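Local atomic coordinates of BlEst2 (Bacillus licheniformis, PDB entry 6WPX), a protein that probably hydrolyses ester bonds as a lipase or esterase, and carries a C-terminal domain with an autoinhibitory effect. Residues Leu287-Gly295 with Leu380-Asn390; Glu303-Val311 with Lys360-Lys368. All coordinates share one frame; numbering follows the deposited sequence.

Contact 1: residues Leu287-Gly295 with Leu380-Asn390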
ATOM      1  N   LEU A 287       3.536  14.524  -7.907  1.00 32.03           N
ATOM      2  CA  LEU A 287       4.264  13.740  -6.901  1.00 33.30           C
ATOM      3  C   LEU A 287       4.940  14.644  -5.870  1.00 35.88           C
ATOM      4  O   LEU A 287       5.641  15.587  -6.246  1.00 36.85           O
ATOM      5  CB  LEU A 287       5.273  12.754  -7.554  1.00 34.90           C
ATOM      6  CG  LEU A 287       6.240  11.922  -6.645  1.00 41.23           C
ATOM      7  CD1 LEU A 287       5.503  10.993  -5.667  1.00 41.69           C
ATOM      8  CD2 LEU A 287       7.134  11.042  -7.483  1.00 46.12           C
ATOM      9  N   SER A 288       4.671  14.384  -4.578  1.00 27.71           N
ATOM     10  CA  SER A 288       5.224  15.106  -3.422  1.00 26.08           C
ATOM     11  C   SER A 288       6.155  14.169  -2.686  1.00 27.51           C
ATOM     12  O   SER A 288       6.119  12.961  -2.927  1.00 23.47           O
ATOM     13  CB  SER A 288       4.110  15.548  -2.479  1.00 29.50           C
ATOM     14  OG  SER A 288       3.308  16.524  -3.120  1.00 43.10           O
ATOM     15  N   TYR A 289       6.955  14.711  -1.749  1.00 22.35           N
ATOM     16  CA  TYR A 289       7.933  13.920  -1.047  1.00 20.62           C
ATOM     17  C   TYR A 289       7.856  14.128   0.424  1.00 20.60           C
ATOM     18  O   TYR A 289       7.581  15.247   0.876  1.00 18.60           O
ATOM     19  CB  TYR A 289       9.344  14.266  -1.552  1.00 22.18           C
ATOM     20  CG  TYR A 289       9.500  14.075  -3.043  1.00 26.34           C
ATOM     21  CD1 TYR A 289       9.781  12.819  -3.579  1.00 28.66           C
ATOM     22  CD2 TYR A 289       9.297  15.133  -3.927  1.00 27.77           C
ATOM     23  CE1 TYR A 289       9.933  12.641  -4.956  1.00 29.48           C
ATOM     24  CE2 TYR A 289       9.380  14.948  -5.305  1.00 29.35           C
ATOM     25  CZ  TYR A 289       9.736  13.712  -5.814  1.00 37.51           C
ATOM     26  OH  TYR A 289       9.869  13.551  -7.174  1.00 44.19           O
ATOM     27  N   PRO A 290       8.118  13.062   1.210  1.00 15.50           N
ATOM     28  CA  PRO A 290       8.100  13.238   2.668  1.00 13.76           C
ATOM     29  C   PRO A 290       9.515  13.510   3.183  1.00 16.88           C
ATOM     30  O   PRO A 290      10.467  13.522   2.421  1.00 15.17           O
ATOM     31  CB  PRO A 290       7.633  11.858   3.150  1.00 14.86           C
ATOM     32  CG  PRO A 290       8.310  10.893   2.177  1.00 18.84           C
ATOM     33  CD  PRO A 290       8.431  11.655   0.841  1.00 14.82           C
ATOM     34  N   PHE A 291       9.637  13.644   4.490  1.00 15.40           N
ATOM     35  CA  PHE A 291      10.884  13.639   5.241  1.00 14.84           C
ATOM     36  C   PHE A 291      10.655  12.508   6.214  1.00 16.03           C
ATOM     37  O   PHE A 291       9.593  12.449   6.860  1.00 16.07           O
ATOM     38  CB  PHE A 291      11.177  14.954   5.991  1.00 16.37           C
ATOM     39  CG  PHE A 291      12.395  14.799   6.880  1.00 17.42           C
ATOM     40  CD1 PHE A 291      13.676  14.754   6.333  1.00 19.62           C
ATOM     41  CD2 PHE A 291      12.261  14.665   8.258  1.00 16.82           C
ATOM     42  CE1 PHE A 291      14.798  14.631   7.151  1.00 20.44           C
ATOM     43  CE2 PHE A 291      13.385  14.545   9.077  1.00 20.36           C
ATOM     44  CZ  PHE A 291      14.647  14.526   8.519  1.00 19.22           C
ATOM     45  N   ILE A 292      11.624  11.591   6.302  1.00 13.84           N
ATOM     46  CA  ILE A 292      11.478  10.388   7.122  1.00 13.16           C
ATOM     47  C   ILE A 292      12.681  10.084   7.968  1.00 16.68           C
ATOM     48  O   ILE A 292      13.805  10.124   7.487  1.00 16.18           O
ATOM     49  CB  ILE A 292      11.146   9.141   6.218  1.00 15.01           C
ATOM     50  CG1 ILE A 292       9.932   9.364   5.305  1.00 13.98           C
ATOM     51  CG2 ILE A 292      10.994   7.833   7.026  1.00 14.75           C
ATOM     52  CD1 ILE A 292       9.802   8.333   4.201  1.00 18.42           C
ATOM     53  N   ARG A 293      12.416   9.666   9.227  1.00 14.34           N
ATOM     54  CA  ARG A 293      13.406   9.144  10.166  1.00 14.50           C
ATOM     55  C   ARG A 293      12.812   7.942  10.882  1.00 16.71           C
ATOM     56  O   ARG A 293      11.614   7.734  10.853  1.00 17.49           O
ATOM     57  CB  ARG A 293      13.923  10.218  11.152  1.00 12.47           C
ATOM     58  CG  ARG A 293      14.828  11.286  10.512  1.00 12.92           C
ATOM     59  CD  ARG A 293      16.175  10.718  10.064  1.00 19.96           C
ATOM     60  NE  ARG A 293      17.066  11.728   9.465  1.00 19.41           N
ATOM     61  CZ  ARG A 293      17.114  12.013   8.168  1.00 27.69           C
ATOM     62  NH1 ARG A 293      16.278  11.432   7.322  1.00 18.05           N
ATOM     63  NH2 ARG A 293      17.963  12.922   7.715  1.00 20.53           N
ATOM     64  N   GLY A 294      13.663   7.137  11.472  1.00 14.77           N
ATOM     65  CA  GLY A 294      13.265   5.965  12.226  1.00 14.55           C
ATOM     66  C   GLY A 294      14.342   5.593  13.216  1.00 20.13           C
ATOM     67  O   GLY A 294      15.463   6.088  13.144  1.00 19.81           O
ATOM     68  N   GLY A 295      14.013   4.705  14.128  1.00 19.09           N
ATOM     69  CA  GLY A 295      14.974   4.277  15.134  1.00 17.62           C
ATOM     70  C   GLY A 295      14.259   3.681  16.313  1.00 21.58           C
ATOM     71  O   GLY A 295      13.116   3.233  16.199  1.00 22.17           O
ATOM     72  N   LEU A 380       8.864   5.438  13.626  1.00 15.30           N
ATOM     73  CA  LEU A 380       8.973   5.866  12.245  1.00 14.52           C
ATOM     74  C   LEU A 380       8.345   7.239  12.247  1.00 17.90           C
ATOM     75  O   LEU A 380       7.180   7.384  12.584  1.00 16.61           O
ATOM     76  CB  LEU A 380       8.247   4.901  11.290  1.00 13.72           C
ATOM     77  CG  LEU A 380       8.393   5.169   9.780  1.00 14.82           C
ATOM     78  CD1 LEU A 380       9.870   5.207   9.354  1.00 11.88           C
ATOM     79  CD2 LEU A 380       7.650   4.120   8.977  1.00 15.54           C
ATOM     80  N   PHE A 381       9.159   8.249  11.964  1.00 15.48           N
ATOM     81  CA  PHE A 381       8.782   9.661  11.965  1.00 13.67           C
ATOM     82  C   PHE A 381       8.653  10.113  10.542  1.00 18.62           C
ATOM     83  O   PHE A 381       9.604   9.992   9.774  1.00 17.20           O
ATOM     84  CB  PHE A 381       9.854  10.496  12.713  1.00 14.57           C
ATOM     85  CG  PHE A 381       9.662  11.989  12.571  1.00 15.84           C
ATOM     86  CD1 PHE A 381       8.422  12.580  12.821  1.00 18.33           C
ATOM     87  CD2 PHE A 381      10.713  12.804  12.172  1.00 17.14           C
ATOM     88  CE1 PHE A 381       8.238  13.955  12.669  1.00 19.32           C
ATOM     89  CE2 PHE A 381      10.539  14.190  12.042  1.00 19.27           C
ATOM     90  CZ  PHE A 381       9.303  14.759  12.305  1.00 16.99           C
ATOM     91  N   ILE A 382       7.466  10.631  10.173  1.00 14.31           N
ATOM     92  CA  ILE A 382       7.215  11.035   8.790  1.00 13.14           C
ATOM     93  C   ILE A 382       6.563  12.390   8.752  1.00 15.76           C
ATOM     94  O   ILE A 382       5.592  12.649   9.468  1.00 14.95           O
ATOM     95  CB  ILE A 382       6.355   9.977   8.013  1.00 15.37           C
ATOM     96  CG1 ILE A 382       7.026   8.598   7.990  1.00 16.64           C
ATOM     97  CG2 ILE A 382       5.980  10.428   6.580  1.00 12.53           C
ATOM     98  CD1 ILE A 382       6.063   7.466   7.738  1.00 17.26           C
ATOM     99  N   VAL A 383       7.072  13.229   7.871  1.00 13.00           N
ATOM    100  CA  VAL A 383       6.508  14.546   7.598  1.00 14.55           C
ATOM    101  C   VAL A 383       6.121  14.567   6.124  1.00 18.61           C
ATOM    102  O   VAL A 383       6.937  14.202   5.280  1.00 19.17           O
ATOM    103  CB  VAL A 383       7.471  15.720   7.944  1.00 19.16           C
ATOM    104  CG1 VAL A 383       6.818  17.079   7.655  1.00 18.31           C
ATOM    105  CG2 VAL A 383       7.908  15.656   9.398  1.00 19.98           C
ATOM    106  N   THR A 384       4.902  15.004   5.806  1.00 14.84           N
ATOM    107  CA  THR A 384       4.549  15.195   4.399  1.00 15.69           C
ATOM    108  C   THR A 384       4.455  16.698   4.211  1.00 21.48           C
ATOM    109  O   THR A 384       4.163  17.410   5.168  1.00 21.25           O
ATOM    110  CB  THR A 384       3.272  14.445   3.953  1.00 19.17           C
ATOM    111  OG1 THR A 384       2.148  15.197   4.393  1.00 13.99           O
ATOM    112  CG2 THR A 384       3.218  12.994   4.453  1.00 11.95           C
ATOM    113  N   PHE A 385       4.731  17.180   3.006  1.00 20.41           N
ATOM    114  CA  PHE A 385       4.718  18.603   2.698  1.00 21.88           C
ATOM    115  C   PHE A 385       3.835  18.897   1.520  1.00 26.39           C
ATOM    116  O   PHE A 385       3.917  18.225   0.477  1.00 25.51           O
ATOM    117  CB  PHE A 385       6.131  19.107   2.340  1.00 23.59           C
ATOM    118  CG  PHE A 385       7.206  18.874   3.379  1.00 21.76           C
ATOM    119  CD1 PHE A 385       7.800  17.619   3.523  1.00 22.19           C
ATOM    120  CD2 PHE A 385       7.657  19.919   4.182  1.00 23.41           C
ATOM    121  CE1 PHE A 385       8.783  17.401   4.483  1.00 21.63           C
ATOM    122  CE2 PHE A 385       8.653  19.700   5.150  1.00 24.22           C
ATOM    123  CZ  PHE A 385       9.215  18.446   5.278  1.00 20.86           C
ATOM    124  N   ASP A 386       3.013  19.932   1.686  1.00 22.61           N
ATOM    125  CA  ASP A 386       2.209  20.465   0.595  1.00 23.61           C
ATOM    126  C   ASP A 386       2.999  21.759   0.253  1.00 28.26           C
ATOM    127  O   ASP A 386       2.881  22.775   0.937  1.00 29.30           O
ATOM    128  CB  ASP A 386       0.763  20.757   1.030  1.00 24.38           C
ATOM    129  CG  ASP A 386      -0.096  21.317  -0.103  1.00 32.63           C
ATOM    130  OD1 ASP A 386       0.455  21.586  -1.193  1.00 33.14           O
ATOM    131  OD2 ASP A 386      -1.320  21.429   0.085  1.00 36.80           O
ATOM    132  N   SER A 387       3.887  21.663  -0.728  1.00 24.93           N
ATOM    133  CA  SER A 387       4.800  22.766  -1.058  1.00 27.10           C
ATOM    134  C   SER A 387       5.165  22.770  -2.544  1.00 31.93           C
ATOM    135  O   SER A 387       5.330  21.697  -3.136  1.00 30.23           O
ATOM    136  CB  SER A 387       6.075  22.636  -0.220  1.00 28.40           C
ATOM    137  OG  SER A 387       7.131  23.514  -0.588  1.00 31.45           O
ATOM    138  N   PRO A 388       5.367  23.959  -3.149  1.00 32.02           N
ATOM    139  CA  PRO A 388       5.783  24.000  -4.565  1.00 32.89           C
ATOM    140  C   PRO A 388       7.196  23.447  -4.784  1.00 34.94           C
ATOM    141  O   PRO A 388       7.584  23.253  -5.919  1.00 33.50           O
ATOM    142  CB  PRO A 388       5.730  25.502  -4.904  1.00 37.16           C
ATOM    143  CG  PRO A 388       4.918  26.130  -3.804  1.00 42.03           C
ATOM    144  CD  PRO A 388       5.228  25.322  -2.596  1.00 35.60           C
ATOM    145  N   LEU A 389       7.906  23.138  -3.683  1.00 30.99           N
ATOM    146  CA  LEU A 389       9.306  22.630  -3.741  1.00 31.28           C
ATOM    147  C   LEU A 389       9.369  21.257  -4.420  1.00 34.60           C
ATOM    148  O   LEU A 389      10.418  20.911  -4.892  1.00 32.34           O
ATOM    149  CB  LEU A 389       9.927  22.573  -2.341  1.00 31.04           C
ATOM    150  CG  LEU A 389      11.253  21.825  -2.275  1.00 36.15           C
ATOM    151  CD1 LEU A 389      12.367  22.658  -2.861  1.00 37.57           C
ATOM    152  CD2 LEU A 389      11.573  21.375  -0.863  1.00 38.62           C
ATOM    153  N   ASN A 390       8.250  20.533  -4.462  1.00 34.11           N
ATOM    154  CA  ASN A 390       8.175  19.172  -5.063  1.00 33.56           C
ATOM    155  C   ASN A 390       8.701  19.179  -6.505  1.00 38.03           C
ATOM    156  O   ASN A 390       9.406  18.267  -6.854  1.00 36.62           O
ATOM    157  CB  ASN A 390       6.782  18.537  -4.907  1.00 30.75           C
ATOM    158  CG  ASN A 390       5.692  19.168  -5.755  1.00 53.59           C
ATOM    159  OD1 ASN A 390       5.563  20.390  -5.804  1.00 48.58           O
ATOM    160  ND2 ASN A 390       4.940  18.353  -6.462  1.00 42.66           N
TER
HETATM  161  O   HOH W   1       4.216  19.308  -2.418  1.00 28.12           O
HETATM  162  O   HOH W   2       4.950  15.776   0.733  1.00 35.51           O

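Contact 2: residues Glu303-Val311 with Lys360-Lys368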
ATOM      1  N   GLU A 303      13.818  14.691  16.964  1.00 21.95           N
ATOM      2  CA  GLU A 303      14.188  14.697  15.549  1.00 20.13           C
ATOM      3  C   GLU A 303      13.917  16.065  14.982  1.00 23.73           C
ATOM      4  O   GLU A 303      12.775  16.533  15.005  1.00 23.47           O
ATOM      5  CB  GLU A 303      13.404  13.630  14.732  1.00 20.05           C
ATOM      6  CG  GLU A 303      13.856  12.201  14.977  1.00 25.80           C
ATOM      7  CD  GLU A 303      15.252  11.801  14.525  1.00 37.59           C
ATOM      8  OE1 GLU A 303      15.667  10.677  14.891  1.00 28.14           O
ATOM      9  OE2 GLU A 303      15.943  12.602  13.853  1.00 25.46           O
ATOM     10  N   GLU A 304      14.960  16.711  14.491  1.00 21.05           N
ATOM     11  CA  GLU A 304      14.811  18.022  13.876  1.00 22.99           C
ATOM     12  C   GLU A 304      14.443  17.838  12.416  1.00 25.89           C
ATOM     13  O   GLU A 304      14.737  16.806  11.826  1.00 24.97           O
ATOM     14  CB  GLU A 304      16.106  18.838  13.976  1.00 24.92           C
ATOM     15  CG  GLU A 304      16.407  19.337  15.377  1.00 32.68           C
ATOM     16  CD  GLU A 304      17.609  20.258  15.461  1.00 52.96           C
ATOM     17  OE1 GLU A 304      18.458  20.244  14.541  1.00 36.65           O
ATOM     18  OE2 GLU A 304      17.706  21.000  16.461  1.00 48.98           O
ATOM     19  N   PHE A 305      13.780  18.816  11.847  1.00 22.02           N
ATOM     20  CA  PHE A 305      13.451  18.805  10.430  1.00 20.57           C
ATOM     21  C   PHE A 305      13.253  20.223   9.949  1.00 24.73           C
ATOM     22  O   PHE A 305      12.662  21.041  10.645  1.00 24.87           O
ATOM     23  CB  PHE A 305      12.260  17.887  10.074  1.00 20.36           C
ATOM     24  CG  PHE A 305      10.894  18.302  10.563  1.00 20.24           C
ATOM     25  CD1 PHE A 305      10.457  17.951  11.839  1.00 21.64           C
ATOM     26  CD2 PHE A 305      10.021  18.985   9.732  1.00 19.58           C
ATOM     27  CE1 PHE A 305       9.184  18.319  12.290  1.00 22.18           C
ATOM     28  CE2 PHE A 305       8.746  19.360  10.181  1.00 22.65           C
ATOM     29  CZ  PHE A 305       8.329  19.010  11.450  1.00 22.08           C
ATOM     30  N   ALA A 306      13.758  20.499   8.758  1.00 20.71           N
ATOM     31  CA  ALA A 306      13.635  21.771   8.084  1.00 21.10           C
ATOM     32  C   ALA A 306      12.264  21.865   7.425  1.00 26.20           C
ATOM     33  O   ALA A 306      11.741  20.885   6.873  1.00 26.26           O
ATOM     34  CB  ALA A 306      14.719  21.900   7.019  1.00 22.33           C
ATOM     35  N   VAL A 307      11.686  23.060   7.489  1.00 23.82           N
ATOM     36  CA  VAL A 307      10.458  23.389   6.776  1.00 23.54           C
ATOM     37  C   VAL A 307      10.877  24.607   5.979  1.00 29.68           C
ATOM     38  O   VAL A 307      11.219  25.635   6.567  1.00 30.06           O
ATOM     39  CB  VAL A 307       9.222  23.665   7.668  1.00 26.50           C
ATOM     40  CG1 VAL A 307       8.065  24.252   6.837  1.00 27.07           C
ATOM     41  CG2 VAL A 307       8.770  22.390   8.382  1.00 24.35           C
ATOM     42  N   GLU A 308      10.899  24.480   4.655  1.00 26.76           N
ATOM     43  CA  GLU A 308      11.262  25.582   3.776  1.00 29.19           C
ATOM     44  C   GLU A 308      10.166  26.679   3.780  1.00 35.88           C
ATOM     45  O   GLU A 308       9.064  26.475   4.305  1.00 34.66           O
ATOM     46  CB  GLU A 308      11.547  25.056   2.349  1.00 30.17           C
ATOM     47  CG  GLU A 308      10.331  24.560   1.584  1.00 32.04           C
ATOM     48  CD  GLU A 308       9.947  23.103   1.790  1.00 39.05           C
ATOM     49  OE1 GLU A 308      10.470  22.450   2.724  1.00 25.93           O
ATOM     50  OE2 GLU A 308       9.081  22.623   1.023  1.00 29.03           O
ATOM     51  N   LYS A 309      10.470  27.841   3.205  1.00 36.39           N
ATOM     52  CA  LYS A 309       9.501  28.934   3.068  1.00 37.77           C
ATOM     53  C   LYS A 309       8.456  28.504   2.045  1.00 39.69           C
ATOM     54  O   LYS A 309       8.781  27.731   1.143  1.00 37.93           O
ATOM     55  CB  LYS A 309      10.201  30.231   2.578  1.00 42.91           C
ATOM     56  CG  LYS A 309      11.127  30.884   3.594  1.00 57.91           C
ATOM     57  CD  LYS A 309      11.717  32.188   3.077  1.00 70.02           C
ATOM     58  CE  LYS A 309      12.956  32.577   3.844  1.00 81.34           C
ATOM     59  NZ  LYS A 309      13.600  33.790   3.276  1.00 92.50           N
ATOM     60  N   GLY A 310       7.229  29.013   2.177  1.00 36.42           N
ATOM     61  CA  GLY A 310       6.157  28.752   1.222  1.00 35.29           C
ATOM     62  C   GLY A 310       5.443  27.421   1.322  1.00 37.12           C
ATOM     63  O   GLY A 310       4.777  27.001   0.367  1.00 37.38           O
ATOM     64  N   VAL A 311       5.528  26.759   2.487  1.00 30.13           N
ATOM     65  CA  VAL A 311       4.838  25.474   2.657  1.00 27.05           C
ATOM     66  C   VAL A 311       3.387  25.766   3.024  1.00 33.20           C
ATOM     67  O   VAL A 311       3.124  26.518   3.965  1.00 35.33           O
ATOM     68  CB  VAL A 311       5.561  24.528   3.671  1.00 28.02           C
ATOM     69  CG1 VAL A 311       4.759  23.249   3.918  1.00 26.85           C
ATOM     70  CG2 VAL A 311       6.949  24.173   3.183  1.00 27.01           C
ATOM     71  N   LYS A 360      -1.257  24.050   9.133  1.00 31.64           N
ATOM     72  CA  LYS A 360      -1.475  24.923   7.979  1.00 31.73           C
ATOM     73  C   LYS A 360      -0.415  26.006   8.023  1.00 34.27           C
ATOM     74  O   LYS A 360      -0.060  26.476   9.115  1.00 34.71           O
ATOM     75  CB  LYS A 360      -2.878  25.554   8.039  1.00 34.45           C
ATOM     76  CG  LYS A 360      -4.039  24.549   8.022  1.00 45.69           C
ATOM     77  CD  LYS A 360      -5.284  25.095   8.777  1.00 55.59           C
ATOM     78  CE  LYS A 360      -6.449  25.467   7.885  1.00 63.55           C
ATOM     79  NZ  LYS A 360      -7.563  26.107   8.646  1.00 65.16           N
ATOM     80  N   ASN A 361       0.098  26.402   6.842  1.00 30.58           N
ATOM     81  CA  ASN A 361       1.104  27.455   6.674  1.00 31.34           C
ATOM     82  C   ASN A 361       2.180  27.430   7.764  1.00 36.40           C
ATOM     83  O   ASN A 361       2.307  28.391   8.538  1.00 37.61           O
ATOM     84  CB  ASN A 361       0.452  28.850   6.595  1.00 35.41           C
ATOM     85  CG  ASN A 361      -0.619  28.964   5.551  1.00 53.52           C
ATOM     86  OD1 ASN A 361      -1.790  29.083   5.875  1.00 56.99           O
ATOM     87  ND2 ASN A 361      -0.256  28.796   4.293  1.00 41.81           N
ATOM     88  N   PRO A 362       2.943  26.321   7.876  1.00 31.66           N
ATOM     89  CA  PRO A 362       3.957  26.254   8.938  1.00 30.08           C
ATOM     90  C   PRO A 362       5.070  27.271   8.742  1.00 35.19           C
ATOM     91  O   PRO A 362       5.464  27.526   7.607  1.00 34.41           O
ATOM     92  CB  PRO A 362       4.473  24.822   8.833  1.00 30.08           C
ATOM     93  CG  PRO A 362       4.251  24.437   7.423  1.00 34.91           C
ATOM     94  CD  PRO A 362       2.952  25.089   7.053  1.00 32.24           C
ATOM     95  N   ALA A 363       5.564  27.853   9.851  1.00 31.88           N
ATOM     96  CA  ALA A 363       6.655  28.813   9.831  1.00 33.41           C
ATOM     97  C   ALA A 363       7.914  28.113   9.290  1.00 37.21           C
ATOM     98  O   ALA A 363       8.151  26.944   9.597  1.00 34.45           O
ATOM     99  CB  ALA A 363       6.908  29.333  11.243  1.00 35.10           C
ATOM    100  N   ALA A 364       8.676  28.805   8.434  1.00 35.41           N
ATOM    101  CA  ALA A 364       9.897  28.251   7.853  1.00 33.69           C
ATOM    102  C   ALA A 364      10.964  28.205   8.899  1.00 36.55           C
ATOM    103  O   ALA A 364      11.013  29.079   9.766  1.00 36.70           O
ATOM    104  CB  ALA A 364      10.365  29.094   6.686  1.00 35.38           C
ATOM    105  N   GLY A 365      11.817  27.192   8.817  1.00 31.45           N
ATOM    106  CA  GLY A 365      12.908  27.025   9.762  1.00 30.58           C
ATOM    107  C   GLY A 365      13.004  25.604  10.271  1.00 32.29           C
ATOM    108  O   GLY A 365      12.440  24.680   9.675  1.00 31.22           O
ATOM    109  N   THR A 366      13.749  25.424  11.358  1.00 27.44           N
ATOM    110  CA  THR A 366      13.966  24.118  11.948  1.00 26.29           C
ATOM    111  C   THR A 366      12.911  23.835  13.005  1.00 29.66           C
ATOM    112  O   THR A 366      12.868  24.485  14.060  1.00 31.20           O
ATOM    113  CB  THR A 366      15.380  24.016  12.567  1.00 30.49           C
ATOM    114  OG1 THR A 366      16.337  24.488  11.630  1.00 27.55           O
ATOM    115  CG2 THR A 366      15.722  22.583  13.015  1.00 23.01           C
ATOM    116  N   TRP A 367      12.092  22.848  12.725  1.00 22.99           N
ATOM    117  CA  TRP A 367      11.083  22.343  13.641  1.00 23.06           C
ATOM    118  C   TRP A 367      11.713  21.161  14.327  1.00 25.24           C
ATOM    119  O   TRP A 367      12.729  20.659  13.865  1.00 24.63           O
ATOM    120  CB  TRP A 367       9.854  21.849  12.870  1.00 22.09           C
ATOM    121  CG  TRP A 367       8.993  22.945  12.347  1.00 24.70           C
ATOM    122  CD1 TRP A 367       9.336  23.886  11.423  1.00 28.24           C
ATOM    123  CD2 TRP A 367       7.653  23.238  12.744  1.00 25.40           C
ATOM    124  NE1 TRP A 367       8.280  24.728  11.195  1.00 29.01           N
ATOM    125  CE2 TRP A 367       7.225  24.348  11.985  1.00 30.36           C
ATOM    126  CE3 TRP A 367       6.742  22.630  13.626  1.00 27.15           C
ATOM    127  CZ2 TRP A 367       5.948  24.907  12.125  1.00 30.14           C
ATOM    128  CZ3 TRP A 367       5.461  23.161  13.733  1.00 29.34           C
ATOM    129  CH2 TRP A 367       5.082  24.291  12.997  1.00 30.69           C
ATOM    130  N   LYS A 368      11.091  20.682  15.401  1.00 23.17           N
ATOM    131  CA  LYS A 368      11.605  19.549  16.152  1.00 21.57           C
ATOM    132  C   LYS A 368      10.457  18.769  16.739  1.00 24.21           C
ATOM    133  O   LYS A 368       9.541  19.341  17.344  1.00 23.52           O
ATOM    134  CB  LYS A 368      12.574  20.053  17.249  1.00 24.58           C
ATOM    135  CG  LYS A 368      13.167  18.975  18.166  1.00 29.76           C
ATOM    136  CD  LYS A 368      14.254  19.542  19.123  1.00 38.21           C
ATOM    137  CE  LYS A 368      13.730  20.487  20.182  1.00 52.60           C
ATOM    138  NZ  LYS A 368      14.776  20.820  21.196  1.00 62.01           N
TER
HETATM  139  O   HOH W   3       6.580  27.632   5.353  1.00 18.80           O
HETATM  140  O   HOH W   4       4.033  28.722   5.470  1.00 33.75           O

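Contact 1: residues Leu287-Gly295 with Leu380-Asn390
Phe291 and Phe381 send their rings off the same face of two antiparallel strands, 290-297 and 377-386, which lie side by side at one margin of a beta-sandwich sheet. In both residues CG lies opposite the backbone N (chi1 173° in Phe291, 171° in Phe381), and Phe381 CE2 arrives at the edge of the Phe291 ring, 4.1 Å from Phe291 CE2. The far end of Phe291 is occupied too: its CZ sits over the centre of the Arg293 guanidinium, 3.5 Å above the plane. That guanidinium is tethered by NH1, which donates to Ile292 O at 2.8 Å and forms a salt bridge with Asp452. Further along, the Phe385 ring comes in edge-on, its CE1 3.7 Å from Phe291 CB, while Val383 CG1 lies over one face of the Phe385 ring. Phe305 of the facing sheet packs on Phe291, Phe381 and Val383 from the sandwich interior.

On the reverse face Ile292 and Ile382 run side by side and point the same way, CG1 to CG1 at 4.0 Å. Ile292 CG2 reaches Leu380 CD1, 3.7 Å away. Backbone bonds join Phe291 with Val383 and Arg293 with Phe381, two for each pair.

Toward Ser288 and Tyr289 two waters take over the bridging: one spans Tyr289 O and Phe385 N, another links Ser288 OG to Phe385 O and Ser387 N. The final link is made by a side chain, Asn390, whose ND2 donates almost straight to Leu287 O at 2.9 Å; the oxygen lies in the amide plane, but the donor stands 51° out of the carbonyl plane.

Contact 2: residues Glu303-Val311 with Lys360-Lys368
Phe305 lays one face of its ring over the CB of Trp367, a CH-pi contact with the carbon 3.7 Å from the ring centroid and 19° off its normal. A chi1 of 68° sets the phenyl between its own backbone nitrogen and carbonyl carbon and swings its end toward the tryptophan. The phenyl and the five-membered ring of Trp367 are near parallel but slid apart, so that they barely overlap and it is CB that bears the contact. Val307 packs against the same indole, its CG2 3.4 Å from Trp367 CD1. The indole's rotation is fixed by NE1, which donates to Ala363 O at 2.7 Å, nearly straight and in the plane of both groups.

Val307 is shared: its other methyl, CG1, meets Pro362 CG at 3.9 Å. Val311 CG1 touches that same ring atom at 3.7 Å, so the proline ring is met by both valines. The backbone of Val311 reaches the ring as well, its O 3.4 Å from Pro362 CD. On the outer face, Glu304 carries its aliphatic stem across Thr366 CG2.

Paired backbone bonds join Phe305 with Trp367 and Val307 with Gly365. Leu329 of strand 326-330 packs on both Phe305 and Trp367. The whole is an antiparallel pair at the margin of one sheet, with its aromatic face turned into the core of a beta sandwich.

Contacts 1 and 2 sit in the two facing sheets of one beta sandwich, their centres about 11 Å apart. Contact 2 is nested in the chain loop that contact 1 closes: strand 290-297 is followed by strand 300-307, and strand 365-372 by strand 377-386, so both connections pass from one sheet to the other. The aromatic-bearing sides of the sheets meet in the interior, where Phe381 CZ lies 3.4 Å from Phe305 CD1 and the ring planes are inclined at about 60°. At the far end Ser387 OG and Glu308 OE2, 2.7 Å apart, probably share a hydrogen bond; that carboxylate also forms a salt bridge with Arg465, which makes a cation-pi contact with Phe385.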